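PDB 6CT6: lactate dehydrogenase from Eimeria maxima, which catalyses the reversible reduction of pyruvate to lactate with NADH as the hydride donor. Local coordinates for the interface of chains A and B. Coordinates in Å, arbitrary orientation; residue numbers count along the deposited sequence, not the author numbering. Chains: chain A/B, Lactate dehydrogenase.

Contact 1: the interface of chains A and B. Residues chain A 233, 236-237, 243; chain B 44-45, 47-49.
The CB of A:Leu236 is pressed onto the backbone of B:Gly48, 3.5 Å from its CA, tighter than usual van der Waals contact. A methyl of the same leucine, CD2, reaches CB of B:Asn44 at 3.9 Å, the two side chains crossing at about a right angle. Next along the helix, A:Leu237 lays its CD2 beside B:Lys49, 3.6 Å from the backbone N and close to CG. The carbonyl oxygens A:Leu236 O and B:Asn44 O, both acceptors, come to 3.2 Å, an unfavourable and doubtful approach. Farther out, water 1 joins the chains, 2.7 Å from the phenol oxygen A:Tyr243 OH and in the plane of that ring. Water 1 is also 3.0 Å from the side-chain amino nitrogen B:Lys49 NZ. B:Lys49 runs extended beyond CG, which carries its nitrogen past the leucine to this water. A:Ile233, a turn earlier in helix 216-237, sets its CG2 toward B:Gly48 O. The site thus packs the end of that helix against the first turn of helix 45-59, and probably helps to hold together the dimer of the deposited assembly.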
loop_
_atom_site.group_PDB
_atom_site.type_symbol
_atom_site.label_atom_id
_atom_site.label_comp_id
_atom_site.label_asym_id
_atom_site.label_seq_id
_atom_site.Cartn_x
_atom_site.Cartn_y
_atom_site.Cartn_z
ATOM N N ILE A 233 -5.597 -7.944 15.217
ATOM C CA ILE A 233 -5.534 -6.824 14.283
ATOM C C ILE A 233 -6.921 -6.223 14.076
ATOM O O ILE A 233 -7.105 -5.002 14.156
ATOM C CB ILE A 233 -4.898 -7.276 12.955
ATOM C CG1 ILE A 233 -3.406 -7.568 13.169
ATOM C CG2 ILE A 233 -5.079 -6.221 11.867
ATOM C CD1 ILE A 233 -2.690 -8.144 11.955
ATOM N N LEU A 236 -7.783 -4.073 16.977
ATOM C CA LEU A 236 -7.045 -2.818 17.057
ATOM C C LEU A 236 -7.496 -1.838 15.981
ATOM O O LEU A 236 -7.607 -0.633 16.239
ATOM C CB LEU A 236 -5.545 -3.091 16.944
ATOM C CG LEU A 236 -4.941 -3.821 18.146
ATOM C CD1 LEU A 236 -3.528 -4.292 17.849
ATOM C CD2 LEU A 236 -4.946 -2.912 19.365
ATOM N N LEU A 237 -7.772 -2.337 14.775
ATOM C CA LEU A 237 -8.098 -1.447 13.665
ATOM C C LEU A 237 -9.412 -0.716 13.897
ATOM O O LEU A 237 -9.552 0.457 13.525
ATOM C CB LEU A 237 -8.165 -2.244 12.363
ATOM C CG LEU A 237 -6.832 -2.738 11.800
ATOM C CD1 LEU A 237 -7.083 -3.642 10.606
ATOM C CD2 LEU A 237 -5.935 -1.564 11.422
ATOM N N TYR A 243 -4.384 -6.355 5.675
ATOM C CA TYR A 243 -4.291 -6.497 4.227
ATOM C C TYR A 243 -2.877 -6.319 3.676
ATOM O O TYR A 243 -2.625 -6.697 2.528
ATOM C CB TYR A 243 -5.240 -5.520 3.521
ATOM C CG TYR A 243 -5.184 -4.076 3.979
ATOM C CD1 TYR A 243 -4.295 -3.176 3.408
ATOM C CD2 TYR A 243 -6.051 -3.607 4.957
ATOM C CE1 TYR A 243 -4.257 -1.851 3.814
ATOM C CE2 TYR A 243 -6.024 -2.288 5.369
ATOM C CZ TYR A 243 -5.128 -1.416 4.795
ATOM O OH TYR A 243 -5.105 -0.104 5.213
ATOM N N ASN B 44 -5.790 3.079 19.117
ATOM C CA ASN B 44 -5.448 1.702 18.760
ATOM C C ASN B 44 -5.348 1.424 17.259
ATOM O O ASN B 44 -4.675 0.468 16.862
ATOM C CB ASN B 44 -6.459 0.736 19.387
ATOM C CG ASN B 44 -6.384 0.723 20.899
ATOM O OD1 ASN B 44 -5.310 0.889 21.477
ATOM N ND2 ASN B 44 -7.527 0.531 21.549
ATOM N N MET B 45 -6.003 2.223 16.416
ATOM C CA MET B 45 -5.958 1.958 14.978
ATOM C C MET B 45 -4.530 1.886 14.445
ATOM O O MET B 45 -4.217 0.934 13.708
ATOM C CB MET B 45 -6.783 3.015 14.236
ATOM C CG MET B 45 -6.803 2.858 12.717
ATOM S SD MET B 45 -5.387 3.614 11.878
ATOM C CE MET B 45 -5.846 5.344 11.953
ATOM N N MET B 47 -1.926 0.956 15.974
ATOM C CA MET B 47 -1.331 -0.279 16.477
ATOM C C MET B 47 -1.762 -1.481 15.646
ATOM O O MET B 47 -0.976 -2.417 15.458
ATOM C CB MET B 47 -1.704 -0.496 17.943
ATOM C CG MET B 47 -1.010 0.441 18.929
ATOM S SD MET B 47 -1.658 2.127 18.891
ATOM C CE MET B 47 -1.176 2.731 20.509
ATOM N N GLY B 48 -2.995 -1.472 15.138
ATOM C CA GLY B 48 -3.430 -2.551 14.267
ATOM C C GLY B 48 -2.663 -2.570 12.956
ATOM O O GLY B 48 -2.224 -3.626 12.492
ATOM N N LYS B 49 -2.497 -1.400 12.337
ATOM C CA LYS B 49 -1.732 -1.323 11.097
ATOM C C LYS B 49 -0.270 -1.678 11.333
ATOM O O LYS B 49 0.342 -2.380 10.520
ATOM C CB LYS B 49 -1.857 0.073 10.491
ATOM C CG LYS B 49 -3.235 0.384 9.926
ATOM C CD LYS B 49 -3.260 1.733 9.221
ATOM C CE LYS B 49 -4.580 1.958 8.489
ATOM N NZ LYS B 49 -4.667 3.316 7.882
HETATM O O HOH W 1 -3.650 2.112 5.282
#

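Contact 2: the interface of chains A and B. Residues chain A 54-55, 57-58, 62-65; chain B 162, 166, 176.
B:Arg166 reaches over A:Cys54 and A:Ser58 to the segment carrying A:Ile64 and A:Thr65. Its CB rests on CB of A:Ser58 at 3.9 Å. With CG anti to the backbone N (chi1 172°) and the chain bent at the next bond, CD of B:Arg166 passes A:Cys54 O at 3.4 Å. CG and NE skirt the same oxygen more loosely, NE also nearing CB of A:Cys54. The guanidinium of B:Arg166 then lies with one face over CB of A:Cys54, which sits 3.9 Å above the centre of the plane. At the tip the two terminal nitrogens separate their tasks. B:Arg166 NH1 donates to the backbone carbonyl A:Ile64 O at 3.0 Å, from well above the carbonyl plane. A:Ser57 OG donates to A:Ile64 O at 2.8 Å from the opposite face, so two donors grip it. B:Arg166 NH2 donates to the hydroxyl A:Thr65 OG1 at 3.0 Å. Both acceptors lie in the guanidinium plane, and the two bonds together would fix the group's rotation. Beside the arginine's root, A:Ser58 OG donates to B:Ser162 O at 3.1 Å, on a lone pair. B:Pro176 closes the flank against A:Asn62 and A:Gly63. The site clamps helix 157-172 onto the partner's helix 45-59 and following loop, probably stabilising the dimer.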
loop_
_atom_site.group_PDB
_atom_site.type_symbol
_atom_site.label_atom_id
_atom_site.label_comp_id
_atom_site.label_asym_id
_atom_site.label_seq_id
_atom_site.Cartn_x
_atom_site.Cartn_y
_atom_site.Cartn_z
ATOM N N CYS A 54 -1.255 4.039 -11.860
ATOM C CA CYS A 54 -0.526 4.416 -13.067
ATOM C C CYS A 54 0.382 5.607 -12.798
ATOM O O CYS A 54 1.528 5.643 -13.264
ATOM C CB CYS A 54 -1.501 4.726 -14.203
ATOM S SG CYS A 54 -2.222 3.256 -14.983
ATOM N N HIS A 55 -0.112 6.592 -12.045
ATOM C CA HIS A 55 0.742 7.691 -11.608
ATOM C C HIS A 55 1.884 7.181 -10.740
ATOM O O HIS A 55 3.014 7.674 -10.839
ATOM C CB HIS A 55 -0.084 8.728 -10.849
ATOM C CG HIS A 55 -1.251 9.254 -11.626
ATOM N ND1 HIS A 55 -2.369 9.787 -11.022
ATOM C CD2 HIS A 55 -1.471 9.329 -12.960
ATOM C CE1 HIS A 55 -3.229 10.167 -11.950
ATOM N NE2 HIS A 55 -2.710 9.898 -13.135
ATOM N N SER A 57 3.478 4.284 -10.860
ATOM C CA SER A 57 4.519 3.731 -11.718
ATOM C C SER A 57 5.457 4.830 -12.203
ATOM O O SER A 57 6.683 4.689 -12.155
ATOM C CB SER A 57 3.883 3.004 -12.903
ATOM O OG SER A 57 3.088 1.914 -12.466
ATOM N N SER A 58 4.889 5.942 -12.669
ATOM C CA SER A 58 5.705 7.045 -13.160
ATOM C C SER A 58 6.524 7.672 -12.035
ATOM O O SER A 58 7.671 8.083 -12.252
ATOM C CB SER A 58 4.804 8.076 -13.845
ATOM O OG SER A 58 5.511 9.250 -14.196
ATOM N N ASN A 62 8.818 3.723 -13.997
ATOM C CA ASN A 62 8.563 2.566 -14.849
ATOM C C ASN A 62 7.180 2.693 -15.476
ATOM O O ASN A 62 6.385 3.566 -15.119
ATOM C CB ASN A 62 8.726 1.241 -14.077
ATOM C CG ASN A 62 7.556 0.921 -13.156
ATOM O OD1 ASN A 62 6.388 1.078 -13.514
ATOM N ND2 ASN A 62 7.873 0.434 -11.964
ATOM N N GLY A 63 6.907 1.810 -16.432
ATOM C CA GLY A 63 5.702 1.905 -17.233
ATOM C C GLY A 63 4.655 0.849 -16.942
ATOM O O GLY A 63 3.787 0.592 -17.782
ATOM N N ILE A 64 4.715 0.226 -15.762
ATOM C CA ILE A 64 3.685 -0.733 -15.387
ATOM C C ILE A 64 2.327 -0.058 -15.474
ATOM O O ILE A 64 2.138 1.062 -14.979
ATOM C CB ILE A 64 3.941 -1.280 -13.974
ATOM C CG1 ILE A 64 5.215 -2.131 -13.941
ATOM C CG2 ILE A 64 2.725 -2.074 -13.472
ATOM C CD1 ILE A 64 5.120 -3.468 -14.666
ATOM N N THR A 65 1.373 -0.732 -16.106
ATOM C CA THR A 65 0.028 -0.205 -16.283
ATOM C C THR A 65 -0.950 -0.986 -15.416
ATOM O O THR A 65 -0.955 -2.220 -15.431
ATOM C CB THR A 65 -0.400 -0.270 -17.752
ATOM O OG1 THR A 65 0.522 0.478 -18.555
ATOM C CG2 THR A 65 -1.796 0.308 -17.928
ATOM N N SER B 162 4.440 13.781 -11.677
ATOM C CA SER B 162 4.366 12.385 -12.095
ATOM C C SER B 162 3.159 12.137 -12.985
ATOM O O SER B 162 3.202 11.263 -13.859
ATOM C CB SER B 162 4.311 11.463 -10.878
ATOM O OG SER B 162 3.016 11.463 -10.295
ATOM N N ARG B 166 3.402 10.812 -16.777
ATOM C CA ARG B 166 2.757 9.569 -17.191
ATOM C C ARG B 166 2.005 9.749 -18.502
ATOM O O ARG B 166 2.011 8.859 -19.359
ATOM C CB ARG B 166 1.804 9.083 -16.094
ATOM C CG ARG B 166 0.925 7.889 -16.483
ATOM C CD ARG B 166 1.704 6.584 -16.514
ATOM N NE ARG B 166 1.003 5.558 -17.282
ATOM C CZ ARG B 166 1.125 4.247 -17.085
ATOM N NH1 ARG B 166 1.913 3.777 -16.129
ATOM N NH2 ARG B 166 0.442 3.402 -17.845
ATOM N N PRO B 176 8.432 6.443 -18.639
ATOM C CA PRO B 176 8.419 7.657 -17.808
ATOM C C PRO B 176 9.789 8.007 -17.256
ATOM O O PRO B 176 10.050 9.175 -16.935
ATOM C CB PRO B 176 7.430 7.308 -16.685
ATOM C CG PRO B 176 6.640 6.152 -17.194
ATOM C CD PRO B 176 7.562 5.391 -18.081
#

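Contact 3: the interface of chains A and B. Residues chain A 158, 162, 165-166, 176, 252; chain B 55, 58-59, 61.
A:Arg165 and B:Ser58 meet face-on: the serine hydroxyl OG lies 3.4 Å above the guanidinium plane of the arginine, offset toward its rim. The arginine bends at chi3 (44°), which folds its head back over the end of helix 45-59. There A:Arg165 NH1 donates to the backbone carbonyl B:Ser58 O at 3.0 Å, from above the carbonyl plane and off the lone pairs; NH2 adds a weak bond to the same oxygen. The guanidinium charge may complement the carbonyl end of that helix. A:Arg165 NH2 also makes a salt bridge to the carboxylate B:Asp61 OD1 at 3.0 Å, but the guanidinium and carboxylate planes stand 68° apart and no N-H points at the oxygen, so the attraction is one of charge. Within its own chain, A:Arg165 NH2 donates to A:Pro176 O at 2.8 Å, which steadies the head. The hydroxyl OG of B:Ser58, anti to its backbone N (chi1 179°), donates to A:Ser162 O at 2.9 Å, in the carbonyl plane on a lone pair. A:Ser162 turns its own OG back to A:Met158 O at 2.9 Å. Its CB lies against CG2 of B:Val59 at 3.5 Å, a tight fit, while the B:Val59 and A:Leu252 side chains cross obliquely, CG1 meeting CD1 at 3.7 Å. The site lies where helix 157-172 of chain A, with helix 244-258 behind, receives the last turn of helix 45-59 of chain B.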
loop_
_atom_site.group_PDB
_atom_site.type_symbol
_atom_site.label_atom_id
_atom_site.label_comp_id
_atom_site.label_asym_id
_atom_site.label_seq_id
_atom_site.Cartn_x
_atom_site.Cartn_y
_atom_site.Cartn_z
ATOM N N MET A 158 1.048 -18.859 4.160
ATOM C CA MET A 158 2.173 -17.928 4.111
ATOM C C MET A 158 1.972 -16.779 5.093
ATOM O O MET A 158 2.926 -16.342 5.752
ATOM C CB MET A 158 2.352 -17.398 2.687
ATOM C CG MET A 158 3.520 -16.428 2.509
ATOM S SD MET A 158 5.097 -17.124 3.038
ATOM C CE MET A 158 6.248 -15.872 2.467
ATOM N N SER A 162 4.268 -16.345 8.442
ATOM C CA SER A 162 5.044 -15.118 8.606
ATOM C C SER A 162 4.822 -14.500 9.977
ATOM O O SER A 162 5.728 -13.864 10.526
ATOM C CB SER A 162 4.682 -14.111 7.513
ATOM O OG SER A 162 5.120 -14.563 6.242
ATOM N N ARG A 165 6.855 -16.644 12.455
ATOM C CA ARG A 165 8.270 -16.334 12.288
ATOM C C ARG A 165 8.624 -14.988 12.912
ATOM O O ARG A 165 9.674 -14.851 13.552
ATOM C CB ARG A 165 8.622 -16.355 10.804
ATOM C CG ARG A 165 8.502 -17.735 10.166
ATOM C CD ARG A 165 8.639 -17.667 8.654
ATOM N NE ARG A 165 9.733 -16.784 8.256
ATOM C CZ ARG A 165 9.624 -15.743 7.434
ATOM N NH1 ARG A 165 8.468 -15.431 6.866
ATOM N NH2 ARG A 165 10.698 -15.014 7.168
ATOM N N ARG A 166 7.758 -13.983 12.745
ATOM C CA ARG A 166 8.051 -12.660 13.290
ATOM C C ARG A 166 8.180 -12.702 14.807
ATOM O O ARG A 166 9.065 -12.053 15.378
ATOM C CB ARG A 166 6.963 -11.664 12.876
ATOM C CG ARG A 166 7.128 -10.260 13.470
ATOM C CD ARG A 166 8.261 -9.499 12.799
ATOM N NE ARG A 166 8.778 -8.415 13.636
ATOM C CZ ARG A 166 9.191 -7.231 13.184
ATOM N NH1 ARG A 166 9.131 -6.938 11.891
ATOM N NH2 ARG A 166 9.651 -6.325 14.035
ATOM N N PRO A 176 14.085 -12.150 10.837
ATOM C CA PRO A 176 13.072 -13.083 10.325
ATOM C C PRO A 176 13.538 -13.871 9.109
ATOM O O PRO A 176 13.003 -14.945 8.815
ATOM C CB PRO A 176 11.898 -12.158 9.980
ATOM C CG PRO A 176 12.055 -11.011 10.905
ATOM C CD PRO A 176 13.534 -10.795 11.015
ATOM N N LEU A 252 3.919 -12.862 -3.506
ATOM C CA LEU A 252 5.135 -13.671 -3.539
ATOM C C LEU A 252 4.863 -15.062 -4.099
ATOM O O LEU A 252 5.723 -15.631 -4.777
ATOM C CB LEU A 252 5.755 -13.774 -2.147
ATOM C CG LEU A 252 6.391 -12.508 -1.564
ATOM C CD1 LEU A 252 7.073 -12.858 -0.256
ATOM C CD2 LEU A 252 7.388 -11.849 -2.520
ATOM N N HIS B 55 4.263 -7.965 10.580
ATOM C CA HIS B 55 4.108 -9.230 9.871
ATOM C C HIS B 55 4.607 -9.116 8.437
ATOM O O HIS B 55 5.289 -10.019 7.935
ATOM C CB HIS B 55 2.643 -9.665 9.886
ATOM C CG HIS B 55 2.073 -9.829 11.262
ATOM N ND1 HIS B 55 0.717 -9.849 11.506
ATOM C CD2 HIS B 55 2.674 -9.987 12.466
ATOM C CE1 HIS B 55 0.507 -10.008 12.801
ATOM N NE2 HIS B 55 1.678 -10.096 13.407
ATOM N N SER B 58 8.272 -9.544 7.984
ATOM C CA SER B 58 8.637 -10.957 8.037
ATOM C C SER B 58 8.313 -11.660 6.723
ATOM O O SER B 58 9.079 -12.519 6.266
ATOM C CB SER B 58 7.919 -11.629 9.209
ATOM O OG SER B 58 8.227 -13.007 9.287
ATOM N N VAL B 59 7.182 -11.312 6.100
ATOM C CA VAL B 59 6.852 -11.876 4.790
ATOM C C VAL B 59 8.004 -11.663 3.816
ATOM O O VAL B 59 8.336 -12.553 3.022
ATOM C CB VAL B 59 5.541 -11.269 4.249
ATOM C CG1 VAL B 59 5.270 -11.749 2.820
ATOM C CG2 VAL B 59 4.353 -11.606 5.157
ATOM N N ASP B 61 11.176 -10.999 4.725
ATOM C CA ASP B 61 12.446 -11.476 5.278
ATOM C C ASP B 61 13.320 -10.362 5.858
ATOM O O ASP B 61 14.549 -10.483 5.853
ATOM C CB ASP B 61 13.253 -12.248 4.225
ATOM C CG ASP B 61 12.562 -13.518 3.768
ATOM O OD1 ASP B 61 11.993 -14.225 4.627
ATOM O OD2 ASP B 61 12.589 -13.811 2.553
#

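Contact 4: the interface of chains A and B. Residues chain A 19, 22-23, 48-49; chain B 19, 237, 243-244.
A:Gly22 and A:Met19, both with helical backbone torsions (phi/psi -63/-40 at the glycine), present the first turns of helix 19-31 to B:Tyr244 and B:Met19. The start of this helix belongs to the Rossmann glycine motif GXGXXG of lactate and malate dehydrogenases, in which A:Met19 lies, with A:Gly22 directly after it. The two methionines meet tip to tip, A:Met19 CE to B:Met19 CE at 3.7 Å, both chains bent at chi2 and chi3, a shape that brings the methyls together. B:Met19 CE also lies over one face of the B:Tyr243 ring, toward its rim, and A:Met19 approaches the hydroxyl of that ring with SD and CE. B:Tyr244 takes CE1 of B:Tyr243 on one of its faces and points its phenol tip at the peptide of A:Gly22, with OH 3.4 Å from A:Gly22 O. No direct polar bond crosses here; water does the joining. Water 2 is 2.8 Å from A:Lys49 NZ and lies in the plane of the B:Tyr243 ring, 2.7 Å from its OH. Water 2 also touches B:Tyr244 OH at 2.8 Å, so the lysine amino group and two phenol hydroxyls share it. Water 3 links B:Tyr244 OH to A:Thr23 OG1, 2.8 Å from the latter. A:Thr23 OG1 donates to A:Met19 O at 2.8 Å, so it probably accepts from the water. The extended A:Lys49 stem crosses B:Leu237 at about a right angle, CG resting on CD2 at 3.7 Å.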
loop_
_atom_site.group_PDB
_atom_site.type_symbol
_atom_site.label_atom_id
_atom_site.label_comp_id
_atom_site.label_asym_id
_atom_site.label_seq_id
_atom_site.Cartn_x
_atom_site.Cartn_y
_atom_site.Cartn_z
ATOM N N MET A 19 -9.000 -3.268 -0.278
ATOM C CA MET A 19 -7.673 -2.886 0.194
ATOM C C MET A 19 -6.628 -3.947 -0.142
ATOM O O MET A 19 -5.506 -3.611 -0.537
ATOM C CB MET A 19 -7.707 -2.610 1.698
ATOM C CG MET A 19 -8.509 -1.363 2.101
ATOM S SD MET A 19 -8.099 0.150 1.192
ATOM C CE MET A 19 -6.326 0.235 1.421
ATOM N N GLY A 22 -5.905 -3.632 -3.925
ATOM C CA GLY A 22 -5.068 -2.477 -4.207
ATOM C C GLY A 22 -3.641 -2.672 -3.733
ATOM O O GLY A 22 -2.690 -2.276 -4.411
ATOM N N THR A 23 -3.477 -3.273 -2.554
ATOM C CA THR A 23 -2.145 -3.564 -2.035
ATOM C C THR A 23 -1.340 -4.413 -3.013
ATOM O O THR A 23 -0.148 -4.159 -3.232
ATOM C CB THR A 23 -2.268 -4.263 -0.678
ATOM O OG1 THR A 23 -2.836 -3.356 0.276
ATOM C CG2 THR A 23 -0.911 -4.747 -0.166
ATOM N N GLY A 48 -10.523 4.448 -10.406
ATOM C CA GLY A 48 -9.855 5.466 -9.612
ATOM C C GLY A 48 -8.543 4.971 -9.033
ATOM O O GLY A 48 -7.511 5.646 -9.124
ATOM N N LYS A 49 -8.564 3.778 -8.431
ATOM C CA LYS A 49 -7.337 3.199 -7.894
ATOM C C LYS A 49 -6.314 2.960 -8.998
ATOM O O LYS A 49 -5.122 3.233 -8.820
ATOM C CB LYS A 49 -7.648 1.890 -7.165
ATOM C CG LYS A 49 -8.395 2.060 -5.849
ATOM C CD LYS A 49 -8.501 0.738 -5.089
ATOM C CE LYS A 49 -9.095 0.938 -3.699
ATOM N NZ LYS A 49 -9.147 -0.316 -2.890
ATOM N N MET B 19 -4.920 6.750 5.083
ATOM C CA MET B 19 -4.643 6.074 3.819
ATOM C C MET B 19 -3.208 6.316 3.358
ATOM O O MET B 19 -2.505 5.378 2.970
ATOM C CB MET B 19 -5.638 6.540 2.757
ATOM C CG MET B 19 -7.090 6.278 3.127
ATOM S SD MET B 19 -7.422 4.542 3.482
ATOM C CE MET B 19 -7.235 3.831 1.850
ATOM N N LEU B 237 -13.090 7.213 -7.083
ATOM C CA LEU B 237 -13.029 6.480 -5.826
ATOM C C LEU B 237 -14.361 6.508 -5.092
ATOM O O LEU B 237 -14.718 5.536 -4.415
ATOM C CB LEU B 237 -11.935 7.060 -4.934
ATOM C CG LEU B 237 -10.484 6.767 -5.319
ATOM C CD1 LEU B 237 -9.557 7.515 -4.377
ATOM C CD2 LEU B 237 -10.193 5.274 -5.279
ATOM N N TYR B 243 -3.933 8.006 -2.775
ATOM C CA TYR B 243 -2.967 7.741 -1.712
ATOM C C TYR B 243 -1.743 6.931 -2.117
ATOM O O TYR B 243 -0.738 7.008 -1.404
ATOM C CB TYR B 243 -3.641 7.050 -0.514
ATOM C CG TYR B 243 -4.562 5.882 -0.819
ATOM C CD1 TYR B 243 -4.121 4.568 -0.696
ATOM C CD2 TYR B 243 -5.887 6.095 -1.181
ATOM C CE1 TYR B 243 -4.971 3.502 -0.948
ATOM C CE2 TYR B 243 -6.741 5.035 -1.431
ATOM C CZ TYR B 243 -6.278 3.745 -1.315
ATOM O OH TYR B 243 -7.128 2.691 -1.565
ATOM N N TYR B 244 -1.745 6.187 -3.226
ATOM C CA TYR B 244 -0.544 5.437 -3.590
ATOM C C TYR B 244 0.550 6.363 -4.108
ATOM O O TYR B 244 1.634 6.450 -3.521
ATOM C CB TYR B 244 -0.884 4.354 -4.614
ATOM C CG TYR B 244 -1.653 3.212 -4.001
ATOM C CD1 TYR B 244 -1.058 2.376 -3.066
ATOM C CD2 TYR B 244 -2.979 2.980 -4.339
ATOM C CE1 TYR B 244 -1.757 1.338 -2.491
ATOM C CE2 TYR B 244 -3.687 1.942 -3.772
ATOM C CZ TYR B 244 -3.072 1.125 -2.847
ATOM O OH TYR B 244 -3.768 0.090 -2.275
HETATM O O HOH W 2 -6.531 0.068 -2.115
HETATM O O HOH W 3 -2.413 -0.641 0.107
#

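Helix 45-59 runs through all four contacts. Its start enters contact 1 and its end enters contact 3, their C-alpha centres about 18 Å apart, both from chain B; chain A supplies it in contacts 2 and 4, about 15 Å apart. Contacts 1 and 2 lie about 31 Å apart. By the two-fold, the lysine–tyrosine–leucine group of contact 1 recurs with chains exchanged in contact 4, and the serine pair of contact 2 recurs in contact 3. Since helix 157-172 also carries the oxamate-binding arginine, and contact 4 includes the start of the glycine-motif helix, dimer assembly may help shape the active sites.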